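Local coordinates for cytochrome C' (Rubrivivax gelatinosus, PDB 2J8W), which carries a covalently bound, high-spin heme c with no sixth iron ligand and probably takes part in electron transfer, at the interface of chains A and B. Numbering follows the deposited sequence. Chains: chain A/B, Cytochrome C'.

The interface of chains A and B. Residues chain A 2, 11, 54; chain B 18, 21-22, 25, 47.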
ATOM      1  N   PHE A   2      -4.253 -10.580 -10.620  1.00 25.54           N
ATOM      2  CA  PHE A   2      -4.196 -11.538  -9.525  1.00 25.56           C
ATOM      3  C   PHE A   2      -4.235 -12.938 -10.116  1.00 27.34           C
ATOM      4  O   PHE A   2      -5.228 -13.333 -10.704  1.00 30.38           O
ATOM      5  CB  PHE A   2      -5.363 -11.247  -8.604  1.00 23.95           C
ATOM      6  CG  PHE A   2      -5.394  -9.810  -8.176  1.00 20.91           C
ATOM      7  CD1 PHE A   2      -4.378  -9.315  -7.391  1.00 20.80           C
ATOM      8  CD2 PHE A   2      -6.413  -8.963  -8.550  1.00 20.68           C
ATOM      9  CE1 PHE A   2      -4.371  -7.994  -7.052  1.00 20.38           C
ATOM     10  CE2 PHE A   2      -6.404  -7.628  -8.201  1.00 22.65           C
ATOM     11  CZ  PHE A   2      -5.362  -7.160  -7.436  1.00 21.14           C
ATOM     12  N   TYR A  11      -4.347  -8.677  -1.313  1.00 13.18           N
ATOM     13  CA  TYR A  11      -4.056  -7.332  -1.849  1.00 12.02           C
ATOM     14  C   TYR A  11      -5.018  -6.320  -1.293  1.00 11.74           C
ATOM     15  O   TYR A  11      -4.601  -5.268  -0.805  1.00 12.08           O
ATOM     16  CB  TYR A  11      -4.184  -7.396  -3.358  1.00 12.92           C
ATOM     17  CG  TYR A  11      -3.943  -6.086  -4.075  1.00 12.78           C
ATOM     18  CD1 TYR A  11      -2.694  -5.787  -4.613  1.00 12.64           C
ATOM     19  CD2 TYR A  11      -4.971  -5.186  -4.277  1.00 12.40           C
ATOM     20  CE1 TYR A  11      -2.469  -4.589  -5.325  1.00 12.33           C
ATOM     21  CE2 TYR A  11      -4.762  -3.995  -4.984  1.00 12.75           C
ATOM     22  CZ  TYR A  11      -3.523  -3.697  -5.474  1.00 11.65           C
ATOM     23  OH  TYR A  11      -3.343  -2.524  -6.160  1.00 12.19           O
ATOM     24  N   LEU A  54      -6.748   1.566  -5.016  1.00 14.01           N
ATOM     25  CA  LEU A  54      -6.304   0.186  -5.163  1.00 13.13           C
ATOM     26  C   LEU A  54      -7.298  -0.915  -4.692  1.00 12.93           C
ATOM     27  O   LEU A  54      -7.512  -1.859  -5.429  1.00 13.73           O
ATOM     28  CB  LEU A  54      -4.949  -0.019  -4.464  1.00 13.30           C
ATOM     29  CG  LEU A  54      -3.842   0.968  -4.845  1.00 13.60           C
ATOM     30  CD1 LEU A  54      -2.554   0.588  -4.182  1.00 14.89           C
ATOM     31  CD2 LEU A  54      -3.722   0.997  -6.412  1.00 16.86           C
TER
ATOM     32  N   LEU B  18       1.663  -5.295  -1.498  1.00 11.68           N
ATOM     33  CA  LEU B  18       1.348  -4.365  -2.587  1.00 11.22           C
ATOM     34  C   LEU B  18       2.527  -4.138  -3.507  1.00 11.48           C
ATOM     35  O   LEU B  18       2.374  -4.087  -4.731  1.00 12.15           O
ATOM     36  CB  LEU B  18       0.843  -3.038  -2.052  1.00 11.45           C
ATOM     37  CG  LEU B  18      -0.441  -3.128  -1.196  1.00 14.47           C
ATOM     38  CD1 LEU B  18      -0.819  -1.695  -0.821  1.00 19.56           C
ATOM     39  CD2 LEU B  18      -1.576  -3.778  -1.930  1.00 16.84           C
ATOM     40  N   ASN B  21       2.906  -7.126  -5.805  1.00 12.28           N
ATOM     41  CA  ASN B  21       1.923  -7.187  -6.865  1.00 11.95           C
ATOM     42  C   ASN B  21       2.233  -6.203  -7.997  1.00 11.89           C
ATOM     43  O   ASN B  21       2.253  -6.577  -9.176  1.00 12.72           O
ATOM     44  CB  ASN B  21       0.527  -6.960  -6.353  1.00 13.20           C
ATOM     45  CG  ASN B  21      -0.488  -7.131  -7.430  1.00 14.28           C
ATOM     46  OD1 ASN B  21      -0.746  -6.191  -8.183  1.00 15.89           O
ATOM     47  ND2 ASN B  21      -1.085  -8.335  -7.530  1.00 19.69           N
ATOM     48  N   HIS B  22       2.492  -4.952  -7.645  1.00 11.66           N
ATOM     49  CA  HIS B  22       2.750  -3.948  -8.684  1.00 11.02           C
ATOM     50  C   HIS B  22       4.071  -4.187  -9.376  1.00 11.16           C
ATOM     51  O   HIS B  22       4.177  -3.974 -10.588  1.00 12.18           O
ATOM     52  CB  HIS B  22       2.576  -2.547  -8.100  1.00 11.21           C
ATOM     53  CG  HIS B  22       1.144  -2.244  -7.844  1.00 11.64           C
ATOM     54  ND1 HIS B  22       0.301  -1.884  -8.867  1.00 11.76           N
ATOM     55  CD2 HIS B  22       0.365  -2.369  -6.753  1.00 11.64           C
ATOM     56  CE1 HIS B  22      -0.934  -1.770  -8.388  1.00 12.01           C
ATOM     57  NE2 HIS B  22      -0.922  -2.078  -7.106  1.00 11.81           N
ATOM     58  N   ARG B  25       3.704  -6.822 -12.023  1.00 12.59           N
ATOM     59  CA  ARG B  25       3.101  -6.361 -13.257  1.00 12.65           C
ATOM     60  C   ARG B  25       4.159  -5.827 -14.239  1.00 12.39           C
ATOM     61  O   ARG B  25       4.100  -6.069 -15.452  1.00 14.68           O
ATOM     62  CB  ARG B  25       2.026  -5.301 -13.009  1.00 12.69           C
ATOM     63  CG  ARG B  25       0.906  -5.740 -12.081  1.00 13.71           C
ATOM     64  CD  ARG B  25      -0.106  -4.655 -11.908  1.00 14.17           C
ATOM     65  NE  ARG B  25      -0.977  -4.928 -10.776  1.00 14.10           N
ATOM     66  CZ  ARG B  25      -2.135  -4.329 -10.558  1.00 14.69           C
ATOM     67  NH1 ARG B  25      -2.608  -3.431 -11.405  1.00 15.86           N
ATOM     68  NH2 ARG B  25      -2.829  -4.653  -9.490  1.00 15.78           N
ATOM     69  N   LEU B  47       4.018   3.494  -8.329  1.00 11.98           N
ATOM     70  CA  LEU B  47       3.419   2.896  -7.133  0.65 11.82           C
ATOM     71  C   LEU B  47       4.469   2.145  -6.359  0.65 12.11           C
ATOM     72  O   LEU B  47       4.554   2.320  -5.116  0.65 10.69           O
ATOM     73  CB  LEU B  47       2.266   1.977  -7.546  0.65 12.70           C
ATOM     74  CG  LEU B  47       0.941   2.657  -7.856  0.65 11.02           C
ATOM     75  CD1 LEU B  47      -0.035   1.686  -8.475  0.65 13.41           C
ATOM     76  CD2 LEU B  47       0.312   3.207  -6.535  0.65 13.82           C
TER
HETATM   77  O   HOH W   1      -4.788  -2.718  -8.499  1.00 22.27           O
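Helix 5-30 of chain A, through A:Tyr11, packs against the middle of helix 5-30 of chain B, through B:Leu18, B:Asn21, B:His22 and B:Arg25, with B:Leu47 from helix 38-52 beside it, while the N-terminal loop bearing A:Phe2 and the loop residue A:Leu54 flank it. With CG anti to the backbone N (chi1 179°), A:Tyr11 reaches across to chain B. The methyl CD2 of B:Leu18 lies over one face of the phenol ring of A:Tyr11, 3.7 Å from its centroid, in a CH-pi contact. The opposite face is backed within its own chain by A:Phe2 CZ, offset toward the rim. The phenol OH of A:Tyr11 hydrogen bonds to NE2 of B:His22 at 2.6 Å, meeting the imidazole at its edge and in its plane; which partner donates is not decided. A water also bonds to A:Tyr11 OH (2.8 Å) and to B:Arg25 NH2 (2.9 Å), linking the hydroxyl to the guanidinium. Behind this, B:Arg25 grips the amide oxygen OD1 of B:Asn21 side-on, with both NE and NH2 at 2.9 Å, and its guanidinium lies with one face over B:His22 CE1. The amide carbon CG of B:Asn21 packs on A:Tyr11 CD1 at 3.8 Å, the two planes 60° apart. Its nitrogen ND2 abuts A:Phe2 CE1, amide and ring planes turned 35° apart. A leucine in place of B:Asn21 would probably leave B:Arg25 without the oxygen that takes both its NE and NH2 bonds, freeing the guanidinium to swing away from the imidazole and the bridging water. B:Leu47 CD1 covers one face of the B:His22 ring, probably helps to hold its rotation, and faces A:Leu54 CD2. The patch lies toward one end of the crossed helices of two four-helix bundles, the cytochrome c' fold, in a two-fold pair that is probably the dimer known for this family.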